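PDB 4OXI: enterobactin synthetase component F-related protein from Vibrio cholerae serotype O1, which is an adenylation-domain protein, AlmE, that binds glycyl-adenosine-5'-phosphate and probably activates glycine with ATP for a lipopolysaccharide modification linked to antimicrobial peptide resistance. Local coordinates for residues T311-A316 / Q338-D343; E346-Q349 / P355-N358; T370-V375 / A381-G386. All coordinates share one frame; numbering follows the deposited sequence.

Interaction 1 (T311-A316 / Q338-D343). With GAP (glycyl-adenosine-5'-phosphate), chain B.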
loop_
_atom_site.group_PDB
_atom_site.type_symbol
_atom_site.label_atom_id
_atom_site.label_comp_id
_atom_site.label_asym_id
_atom_site.label_seq_id
_atom_site.Cartn_x
_atom_site.Cartn_y
_atom_site.Cartn_z
ATOM N N THR A 311 -4.229 13.640 -0.112
ATOM C CA THR A 311 -3.347 14.655 -0.684
ATOM C C THR A 311 -3.779 14.952 -2.106
ATOM O O THR A 311 -3.669 16.079 -2.593
ATOM C CB THR A 311 -1.885 14.151 -0.718
ATOM O OG1 THR A 311 -1.401 14.020 0.620
ATOM C CG2 THR A 311 -0.990 15.129 -1.442
ATOM N N VAL A 312 -4.277 13.925 -2.777
ATOM C CA VAL A 312 -4.705 14.073 -4.157
ATOM C C VAL A 312 -5.740 15.194 -4.322
ATOM O O VAL A 312 -5.732 15.907 -5.326
ATOM C CB VAL A 312 -5.196 12.724 -4.698
ATOM C CG1 VAL A 312 -6.186 12.902 -5.837
ATOM C CG2 VAL A 312 -3.991 11.887 -5.135
ATOM N N ILE A 313 -6.597 15.375 -3.317
ATOM C CA ILE A 313 -7.625 16.416 -3.372
ATOM C C ILE A 313 -6.993 17.798 -3.317
ATOM O O ILE A 313 -7.395 18.699 -4.052
ATOM C CB ILE A 313 -8.624 16.306 -2.213
ATOM C CG1 ILE A 313 -9.250 14.906 -2.172
ATOM C CG2 ILE A 313 -9.701 17.391 -2.335
ATOM C CD1 ILE A 313 -10.006 14.611 -0.858
ATOM N N GLU A 314 -6.003 17.964 -2.447
ATOM C CA GLU A 314 -5.333 19.252 -2.316
ATOM C C GLU A 314 -4.636 19.616 -3.608
ATOM O O GLU A 314 -4.715 20.755 -4.076
ATOM C CB GLU A 314 -4.318 19.214 -1.182
ATOM C CG GLU A 314 -4.946 19.360 0.178
ATOM C CD GLU A 314 -3.930 19.758 1.226
ATOM O OE1 GLU A 314 -4.255 20.613 2.084
ATOM O OE2 GLU A 314 -2.806 19.216 1.180
ATOM N N LEU A 315 -3.953 18.634 -4.180
ATOM C CA LEU A 315 -3.268 18.811 -5.451
ATOM C C LEU A 315 -4.235 19.220 -6.563
ATOM O O LEU A 315 -3.953 20.134 -7.340
ATOM C CB LEU A 315 -2.554 17.522 -5.826
ATOM C CG LEU A 315 -1.885 17.477 -7.194
ATOM C CD1 LEU A 315 -0.911 18.640 -7.369
ATOM C CD2 LEU A 315 -1.157 16.157 -7.343
ATOM N N ALA A 316 -5.374 18.542 -6.639
ATOM C CA ALA A 316 -6.353 18.863 -7.664
ATOM C C ALA A 316 -6.858 20.301 -7.501
ATOM O O ALA A 316 -7.122 20.980 -8.494
ATOM C CB ALA A 316 -7.504 17.874 -7.630
ATOM N N GLN A 338 -4.390 9.250 5.534
ATOM C CA GLN A 338 -4.182 10.472 6.305
ATOM C C GLN A 338 -5.533 11.025 6.710
ATOM O O GLN A 338 -6.552 10.688 6.094
ATOM C CB GLN A 338 -3.501 11.547 5.456
ATOM C CG GLN A 338 -2.424 11.039 4.559
ATOM C CD GLN A 338 -1.828 12.128 3.703
ATOM O OE1 GLN A 338 -2.047 12.168 2.486
ATOM N NE2 GLN A 338 -1.065 13.026 4.332
ATOM N N ALA A 339 -5.535 11.897 7.715
ATOM C CA ALA A 339 -6.761 12.560 8.166
ATOM C C ALA A 339 -7.467 13.243 7.005
ATOM O O ALA A 339 -6.861 14.036 6.271
ATOM C CB ALA A 339 -6.462 13.563 9.273
ATOM N N LEU A 340 -8.739 12.895 6.810
ATOM C CA LEU A 340 -9.538 13.501 5.749
ATOM C C LEU A 340 -10.234 14.722 6.329
ATOM O O LEU A 340 -11.023 14.606 7.270
ATOM C CB LEU A 340 -10.570 12.500 5.220
ATOM C CG LEU A 340 -11.487 12.965 4.093
ATOM C CD1 LEU A 340 -10.663 13.414 2.897
ATOM C CD2 LEU A 340 -12.444 11.857 3.687
ATOM N N LEU A 341 -9.929 15.900 5.805
ATOM C CA LEU A 341 -10.570 17.103 6.320
ATOM C C LEU A 341 -11.928 17.330 5.677
ATOM O O LEU A 341 -12.111 17.058 4.487
ATOM C CB LEU A 341 -9.671 18.318 6.139
ATOM C CG LEU A 341 -8.691 18.393 7.305
ATOM C CD1 LEU A 341 -7.808 19.595 7.202
ATOM C CD2 LEU A 341 -9.475 18.449 8.592
ATOM N N HIS A 342 -12.880 17.804 6.477
ATOM C CA HIS A 342 -14.246 17.980 6.018
ATOM C C HIS A 342 -14.289 18.837 4.766
ATOM O O HIS A 342 -14.952 18.474 3.783
ATOM C CB HIS A 342 -15.120 18.612 7.100
ATOM C CG HIS A 342 -16.557 18.724 6.703
ATOM N ND1 HIS A 342 -17.489 17.755 7.009
ATOM C CD2 HIS A 342 -17.212 19.663 5.978
ATOM C CE1 HIS A 342 -18.661 18.103 6.509
ATOM N NE2 HIS A 342 -18.520 19.256 5.879
ATOM N N ASP A 343 -13.565 19.956 4.802
ATOM C CA ASP A 343 -13.537 20.906 3.691
ATOM C C ASP A 343 -12.941 20.314 2.412
ATOM O O ASP A 343 -13.365 20.663 1.299
ATOM C CB ASP A 343 -12.803 22.195 4.093
ATOM C CG ASP A 343 -13.563 22.998 5.155
ATOM O OD1 ASP A 343 -14.810 22.864 5.236
ATOM O OD2 ASP A 343 -12.912 23.761 5.911
HETATM N N GAP B . -3.296 0.731 4.478
HETATM C CA GAP B . -3.560 2.181 4.245
HETATM C C GAP B . -2.401 2.950 4.851
HETATM O O GAP B . -2.312 4.162 4.792
HETATM P PA GAP B . -0.023 2.694 6.207
HETATM O O1A GAP B . 0.426 1.514 7.032
HETATM O O2A GAP B . 0.892 3.297 5.154
HETATM O O3A GAP B . -1.381 2.174 5.532
HETATM C "C5'" GAP B . -1.216 3.456 8.414
HETATM O "O5'" GAP B . -0.471 3.829 7.254
HETATM C "C4'" GAP B . -1.452 4.690 9.261
HETATM O "O4'" GAP B . -1.992 5.731 8.443
HETATM C "C3'" GAP B . -2.508 4.491 10.325
HETATM O "O3'" GAP B . -1.955 3.886 11.493
HETATM C "C2'" GAP B . -2.995 5.911 10.556
HETATM O "O2'" GAP B . -2.055 6.635 11.334
HETATM C "C1'" GAP B . -2.882 6.552 9.197
HETATM N N9 GAP B . -4.207 6.543 8.539
HETATM C C8 GAP B . -4.633 5.630 7.646
HETATM N N7 GAP B . -5.889 5.914 7.217
HETATM C C5 GAP B . -6.286 7.033 7.862
HETATM C C6 GAP B . -7.509 7.861 7.886
HETATM N N6 GAP B . -8.573 7.556 7.096
HETATM N N1 GAP B . -7.514 8.939 8.706
HETATM C C2 GAP B . -6.455 9.258 9.487
HETATM N N3 GAP B . -5.314 8.543 9.510
HETATM C C4 GAP B . -5.173 7.444 8.730
#
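Thr-311 gives its hydroxyl to the side-chain amide of Gln-338. The bond runs from Thr-311 OG1 to Gln-338 OE1 and is 2.7 Å long. It arrives in the carbonyl plane, on a lone pair of OE1, with a C=O...donor angle of 131°. It ties the loop residue Gln-338 to Thr-311 of the facing segment. Beyond CG the Gln-338 chain is extended (chi2 178°), which carries its amide across to the threonine. A second, apolar touch lies two residues on. Ile-313 CD1 meets Leu-340 CD1 at 4.0 Å, methyl against methyl, and the two side chains cross at about a right angle. Leu-340 has CG opposite its backbone N (chi1 -180°), and this swings the branch end nearer the helix. The loop 338-341 follows strand 332-336 and leads into helix 342-352, with Leu-341 at the N-cap position. It also forms part of the adenylate pocket of this AMP-binding fold. Gln-338 O lies 3.3 Å from N1 of the adenine of glycyl-adenosine-5'-phosphate, and Ala-339 N lies 3.3 Å from its C2. Further out, Tyr-508 touches the Gln-338 side chain and hydrogen-bonds through its OH to Ala-339 O. Ile-313 continues onto Leu-344 and Trp-348 of helix 342-352. On the same helix as Thr-311, the carboxylate of Glu-314 is hydrogen-bonded by Ser-504 and Ser-506.

Interaction 2 (E346-Q349 / P355-N358). With GAP (glycyl-adenosine-5'-phosphate), chain B.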
loop_
_atom_site.group_PDB
_atom_site.type_symbol
_atom_site.label_atom_id
_atom_site.label_comp_id
_atom_site.label_asym_id
_atom_site.label_seq_id
_atom_site.Cartn_x
_atom_site.Cartn_y
_atom_site.Cartn_z
ATOM N N GLU A 346 -15.543 17.841 1.108
ATOM C CA GLU A 346 -16.652 18.611 0.533
ATOM C C GLU A 346 -16.340 19.081 -0.883
ATOM O O GLU A 346 -17.168 18.937 -1.786
ATOM C CB GLU A 346 -17.039 19.801 1.420
ATOM C CG GLU A 346 -18.007 20.796 0.761
ATOM C CD GLU A 346 -19.386 20.207 0.442
ATOM O OE1 GLU A 346 -19.738 19.128 0.977
ATOM O OE2 GLU A 346 -20.127 20.835 -0.350
ATOM N N GLN A 347 -15.140 19.616 -1.086
ATOM C CA GLN A 347 -14.766 20.088 -2.411
ATOM C C GLN A 347 -14.662 18.948 -3.427
ATOM O O GLN A 347 -14.983 19.128 -4.599
ATOM C CB GLN A 347 -13.477 20.903 -2.347
ATOM C CG GLN A 347 -13.692 22.295 -1.769
ATOM C CD GLN A 347 -12.395 23.017 -1.489
ATOM O OE1 GLN A 347 -11.788 22.839 -0.427
ATOM N NE2 GLN A 347 -11.957 23.841 -2.435
ATOM N N TRP A 348 -14.229 17.771 -2.986
ATOM C CA TRP A 348 -14.144 16.651 -3.909
ATOM C C TRP A 348 -15.556 16.182 -4.236
ATOM O O TRP A 348 -15.862 15.890 -5.395
ATOM C CB TRP A 348 -13.299 15.506 -3.331
ATOM C CG TRP A 348 -13.054 14.372 -4.310
ATOM C CD1 TRP A 348 -13.843 13.279 -4.513
ATOM C CD2 TRP A 348 -11.940 14.234 -5.202
ATOM N NE1 TRP A 348 -13.286 12.460 -5.479
ATOM C CE2 TRP A 348 -12.117 13.027 -5.916
ATOM C CE3 TRP A 348 -10.802 15.010 -5.461
ATOM C CZ2 TRP A 348 -11.203 12.581 -6.875
ATOM C CZ3 TRP A 348 -9.895 14.570 -6.420
ATOM C CH2 TRP A 348 -10.102 13.368 -7.114
ATOM N N GLN A 349 -16.421 16.132 -3.223
ATOM C CA GLN A 349 -17.795 15.677 -3.439
ATOM C C GLN A 349 -18.608 16.624 -4.341
ATOM O O GLN A 349 -19.471 16.176 -5.101
ATOM C CB GLN A 349 -18.521 15.426 -2.108
ATOM C CG GLN A 349 -19.955 14.911 -2.297
ATOM C CD GLN A 349 -20.464 14.138 -1.097
ATOM O OE1 GLN A 349 -20.845 14.725 -0.075
ATOM N NE2 GLN A 349 -20.473 12.810 -1.209
ATOM N N PRO A 355 -20.931 9.696 -3.839
ATOM C CA PRO A 355 -20.382 9.291 -2.534
ATOM C C PRO A 355 -18.847 9.373 -2.374
ATOM O O PRO A 355 -18.087 9.055 -3.294
ATOM C CB PRO A 355 -20.850 7.838 -2.398
ATOM C CG PRO A 355 -22.170 7.802 -3.136
ATOM C CD PRO A 355 -22.004 8.780 -4.293
ATOM N N VAL A 356 -18.419 9.809 -1.192
ATOM C CA VAL A 356 -17.018 9.880 -0.819
ATOM C C VAL A 356 -16.885 9.034 0.440
ATOM O O VAL A 356 -17.684 9.177 1.354
ATOM C CB VAL A 356 -16.615 11.333 -0.518
ATOM C CG1 VAL A 356 -15.245 11.395 0.099
ATOM C CG2 VAL A 356 -16.666 12.179 -1.800
ATOM N N ILE A 357 -15.901 8.138 0.483
ATOM C CA ILE A 357 -15.776 7.195 1.593
ATOM C C ILE A 357 -14.415 7.348 2.263
ATOM O O ILE A 357 -13.386 7.259 1.591
ATOM C CB ILE A 357 -15.892 5.736 1.100
ATOM C CG1 ILE A 357 -17.141 5.530 0.240
ATOM C CG2 ILE A 357 -15.866 4.755 2.271
ATOM C CD1 ILE A 357 -18.420 5.917 0.934
ATOM N N ASN A 358 -14.397 7.585 3.574
ATOM C CA ASN A 358 -13.138 7.647 4.323
ATOM C C ASN A 358 -12.792 6.229 4.733
ATOM O O ASN A 358 -13.637 5.544 5.301
ATOM C CB ASN A 358 -13.283 8.542 5.570
ATOM C CG ASN A 358 -11.939 8.887 6.223
ATOM O OD1 ASN A 358 -10.872 8.666 5.643
ATOM N ND2 ASN A 358 -11.995 9.464 7.425
HETATM N N GAP B . -3.296 0.731 4.478
HETATM C CA GAP B . -3.560 2.181 4.245
HETATM C C GAP B . -2.401 2.950 4.851
HETATM O O GAP B . -2.312 4.162 4.792
HETATM P PA GAP B . -0.023 2.694 6.207
HETATM O O1A GAP B . 0.426 1.514 7.032
HETATM O O2A GAP B . 0.892 3.297 5.154
HETATM O O3A GAP B . -1.381 2.174 5.532
HETATM C "C5'" GAP B . -1.216 3.456 8.414
HETATM O "O5'" GAP B . -0.471 3.829 7.254
HETATM C "C4'" GAP B . -1.452 4.690 9.261
HETATM O "O4'" GAP B . -1.992 5.731 8.443
HETATM C "C3'" GAP B . -2.508 4.491 10.325
HETATM O "O3'" GAP B . -1.955 3.886 11.493
HETATM C "C2'" GAP B . -2.995 5.911 10.556
HETATM O "O2'" GAP B . -2.055 6.635 11.334
HETATM C "C1'" GAP B . -2.882 6.552 9.197
HETATM N N9 GAP B . -4.207 6.543 8.539
HETATM C C8 GAP B . -4.633 5.630 7.646
HETATM N N7 GAP B . -5.889 5.914 7.217
HETATM C C5 GAP B . -6.286 7.033 7.862
HETATM C C6 GAP B . -7.509 7.861 7.886
HETATM N N6 GAP B . -8.573 7.556 7.096
HETATM N N1 GAP B . -7.514 8.939 8.706
HETATM C C2 GAP B . -6.455 9.258 9.487
HETATM N N3 GAP B . -5.314 8.543 9.510
HETATM C C4 GAP B . -5.173 7.444 8.730
HETATM O O HOH W 1 -20.548 10.624 0.589
#
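Val-356 turns its CG2 methyl toward helix 342-352, where Trp-348 and Gln-349 receive it. The methyl stands at the edge of the indole, near the ring plane, 4.1 Å from Trp-348 CD1. The two side chains lie at a slant to each other. The same CG2 is 3.8 Å from Gln-349 CB, so one methyl touches two successive helix side chains. Trp-348 has CG anti to its backbone N (chi1 -174°), which lays the indole toward the sheet. There its NE1 is hydrogen-bonded to Ser-333 of strand 332-336, and its ring meets Phe-335 edge-to-face. Gln-349 runs extended beyond CG and brings its amide alongside the start of the strand, with NE2 3.8 Å from Pro-355 CA. A water accepts from Gln-349 NE2 at 2.8 Å and from Val-356 N at 2.9 Å. Gln-349 NE2 also hydrogen-bonds to Gln-354 O, in the turn that leads to the strand. The contact belongs to the beta-alpha-beta unit of strand 332-336, helix 342-352 and strand 356-360. Farther along the last strand, Asn-358 OD1 accepts from the adenine N6 of glycyl-adenosine-5'-phosphate at 2.9 Å, in a bent bond with an N-H...O angle of 133°. Its ND2 gives to Pro-384 O, which helps to fix the rotation of the amide. OD1 is thereby kept turned to the adenine amino group, which is consistent with recognition of adenine.

Interaction 3 (T370-V375 / A381-G386). With GAP (glycyl-adenosine-5'-phosphate), chain B.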
loop_
_atom_site.group_PDB
_atom_site.type_symbol
_atom_site.label_atom_id
_atom_site.label_comp_id
_atom_site.label_asym_id
_atom_site.label_seq_id
_atom_site.Cartn_x
_atom_site.Cartn_y
_atom_site.Cartn_z
ATOM N N THR A 370 -11.658 0.137 8.977
ATOM C CA THR A 370 -12.902 0.863 9.172
ATOM C C THR A 370 -13.191 1.751 7.983
ATOM O O THR A 370 -12.311 2.008 7.146
ATOM C CB THR A 370 -12.868 1.774 10.410
ATOM O OG1 THR A 370 -12.035 2.909 10.132
ATOM C CG2 THR A 370 -12.349 1.023 11.648
ATOM N N TYR A 371 -14.420 2.249 7.934
ATOM C CA TYR A 371 -14.868 3.116 6.854
ATOM C C TYR A 371 -15.958 4.039 7.378
ATOM O O TYR A 371 -16.637 3.728 8.363
ATOM C CB TYR A 371 -15.452 2.289 5.715
ATOM C CG TYR A 371 -16.852 1.803 6.020
ATOM C CD1 TYR A 371 -17.965 2.437 5.478
ATOM C CD2 TYR A 371 -17.063 0.713 6.861
ATOM C CE1 TYR A 371 -19.249 2.002 5.763
ATOM C CE2 TYR A 371 -18.350 0.272 7.154
ATOM C CZ TYR A 371 -19.434 0.921 6.597
ATOM O OH TYR A 371 -20.708 0.489 6.870
ATOM N N HIS A 372 -16.147 5.156 6.694
ATOM C CA HIS A 372 -17.196 6.079 7.039
ATOM C C HIS A 372 -17.645 6.837 5.800
ATOM O O HIS A 372 -16.822 7.476 5.147
ATOM C CB HIS A 372 -16.682 7.085 8.053
ATOM C CG HIS A 372 -17.745 8.002 8.562
ATOM N ND1 HIS A 372 -18.756 7.570 9.396
ATOM C CD2 HIS A 372 -17.965 9.323 8.350
ATOM C CE1 HIS A 372 -19.549 8.591 9.678
ATOM N NE2 HIS A 372 -19.093 9.662 9.055
ATOM N N ARG A 373 -18.934 6.789 5.466
ATOM C CA ARG A 373 -19.428 7.614 4.358
ATOM C C ARG A 373 -19.447 9.083 4.760
ATOM O O ARG A 373 -20.051 9.457 5.773
ATOM C CB ARG A 373 -20.826 7.199 3.912
ATOM C CG ARG A 373 -20.906 5.797 3.380
ATOM C CD ARG A 373 -22.284 5.497 2.769
ATOM N NE ARG A 373 -22.398 4.067 2.496
ATOM C CZ ARG A 373 -22.612 3.146 3.436
ATOM N NH1 ARG A 373 -22.687 1.861 3.100
ATOM N NH2 ARG A 373 -22.749 3.506 4.715
ATOM N N PHE A 374 -18.783 9.913 3.965
ATOM C CA PHE A 374 -18.746 11.335 4.219
ATOM C C PHE A 374 -20.170 11.901 4.202
ATOM O O PHE A 374 -20.927 11.671 3.255
ATOM C CB PHE A 374 -17.901 12.020 3.157
ATOM C CG PHE A 374 -17.950 13.508 3.215
ATOM C CD1 PHE A 374 -17.408 14.188 4.289
ATOM C CD2 PHE A 374 -18.538 14.236 2.187
ATOM C CE1 PHE A 374 -17.444 15.583 4.339
ATOM C CE2 PHE A 374 -18.583 15.625 2.224
ATOM C CZ PHE A 374 -18.031 16.300 3.299
ATOM N N VAL A 375 -20.514 12.624 5.264
ATOM C CA VAL A 375 -21.804 13.293 5.402
ATOM C C VAL A 375 -21.567 14.794 5.338
ATOM O O VAL A 375 -20.972 15.370 6.250
ATOM C CB VAL A 375 -22.454 12.957 6.766
ATOM C CG1 VAL A 375 -23.801 13.647 6.906
ATOM C CG2 VAL A 375 -22.596 11.437 6.954
ATOM N N ALA A 381 -15.198 19.295 11.816
ATOM C CA ALA A 381 -14.011 19.778 11.100
ATOM C C ALA A 381 -13.256 18.677 10.340
ATOM O O ALA A 381 -12.529 18.954 9.376
ATOM C CB ALA A 381 -13.079 20.488 12.051
ATOM N N SER A 382 -13.411 17.434 10.784
ATOM C CA SER A 382 -12.767 16.302 10.117
ATOM C C SER A 382 -13.792 15.211 9.859
ATOM O O SER A 382 -14.850 15.174 10.493
ATOM C CB SER A 382 -11.664 15.729 10.993
ATOM O OG SER A 382 -12.228 15.265 12.208
ATOM N N VAL A 383 -13.475 14.324 8.928
ATOM C CA VAL A 383 -14.328 13.183 8.641
ATOM C C VAL A 383 -13.919 12.055 9.570
ATOM O O VAL A 383 -12.733 11.721 9.665
ATOM C CB VAL A 383 -14.180 12.751 7.179
ATOM C CG1 VAL A 383 -15.089 11.575 6.860
ATOM C CG2 VAL A 383 -14.467 13.925 6.250
ATOM N N PRO A 384 -14.890 11.480 10.288
ATOM C CA PRO A 384 -14.628 10.319 11.153
ATOM C C PRO A 384 -14.012 9.166 10.357
ATOM O O PRO A 384 -14.253 9.078 9.154
ATOM C CB PRO A 384 -16.027 9.905 11.621
ATOM C CG PRO A 384 -16.872 11.177 11.496
ATOM C CD PRO A 384 -16.289 11.950 10.353
ATOM N N ILE A 385 -13.242 8.297 11.009
ATOM C CA ILE A 385 -12.774 7.075 10.347
ATOM C C ILE A 385 -13.848 5.988 10.448
ATOM O O ILE A 385 -13.772 4.953 9.785
ATOM C CB ILE A 385 -11.426 6.570 10.909
ATOM C CG1 ILE A 385 -11.464 6.431 12.431
ATOM C CG2 ILE A 385 -10.298 7.519 10.525
ATOM C CD1 ILE A 385 -10.228 5.662 12.998
ATOM N N GLY A 386 -14.850 6.225 11.291
ATOM C CA GLY A 386 -16.084 5.455 11.210
ATOM C C GLY A 386 -16.150 4.244 12.109
ATOM O O GLY A 386 -15.843 4.314 13.307
HETATM N N GAP B . -3.296 0.731 4.478
HETATM C CA GAP B . -3.560 2.181 4.245
HETATM C C GAP B . -2.401 2.950 4.851
HETATM O O GAP B . -2.312 4.162 4.792
HETATM P PA GAP B . -0.023 2.694 6.207
HETATM O O1A GAP B . 0.426 1.514 7.032
HETATM O O2A GAP B . 0.892 3.297 5.154
HETATM O O3A GAP B . -1.381 2.174 5.532
HETATM C "C5'" GAP B . -1.216 3.456 8.414
HETATM O "O5'" GAP B . -0.471 3.829 7.254
HETATM C "C4'" GAP B . -1.452 4.690 9.261
HETATM O "O4'" GAP B . -1.992 5.731 8.443
HETATM C "C3'" GAP B . -2.508 4.491 10.325
HETATM O "O3'" GAP B . -1.955 3.886 11.493
HETATM C "C2'" GAP B . -2.995 5.911 10.556
HETATM O "O2'" GAP B . -2.055 6.635 11.334
HETATM C "C1'" GAP B . -2.882 6.552 9.197
HETATM N N9 GAP B . -4.207 6.543 8.539
HETATM C C8 GAP B . -4.633 5.630 7.646
HETATM N N7 GAP B . -5.889 5.914 7.217
HETATM C C5 GAP B . -6.286 7.033 7.862
HETATM C C6 GAP B . -7.509 7.861 7.886
HETATM N N6 GAP B . -8.573 7.556 7.096
HETATM N N1 GAP B . -7.514 8.939 8.706
HETATM C C2 GAP B . -6.455 9.258 9.487
HETATM N N3 GAP B . -5.314 8.543 9.510
HETATM C C4 GAP B . -5.173 7.444 8.730
#
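Thr-370 holds OG1 between its backbone N and carbonyl carbon (chi1 73°), and this turns the hydroxyl to Ile-385 O. The hydrogen bond is 2.7 Å from Thr-370 OG1 to Ile-385 O. The donor sits above the carbonyl plane, 49° out of it, rather than on a lone pair. With chi1 at -175° the His-372 ring points away from its own N and comes under Pro-384. Pro-384 CB lies over the ring centre in a CH-pi contact, 3.9 Å from the His-372 ring centroid. Val-383 CG1 comes to the edge of the same ring, 3.9 Å from His-372 CD2. Its other methyl, Val-383 CG2, packs 3.5 Å from Phe-374 CD1. Gly-386 CA approaches Tyr-371 O at 3.4 Å in a nearly straight CA-H...O contact. Ile-385 and Gly-386 form a classic beta bulge facing Leu-461. The loop lies between strand 370-373 and strand 387-388. Ile-385 CG2 meets N1 of the adenine of glycyl-adenosine-5'-phosphate at 3.6 Å. The polar tie and the proline-histidine contact thus hold the loop to the strand, while Ile-385 offers the adenine an apolar surface.

In the fold
The three contacts come in series along the chain, on one side of its centre and all within the AMP-binding enzyme region. The centres of interactions 1 and 2 are about 9 Å apart, those of 2 and 3 about 10 Å, and those of 1 and 3 about 13 Å. Interactions 1 and 2 share helix 342-352, and Leu-340 CB packs near Asn-358 OD1. Interactions 2 and 3 use strands 356-360 and 370-373, neighbours in a mixed five-stranded sheet. A probable backbone bond from Val-383 to Leu-340 ties interaction 3 to interaction 1. All three touch glycyl-adenosine-5'-phosphate, so together they contribute to the adenine end of its pocket.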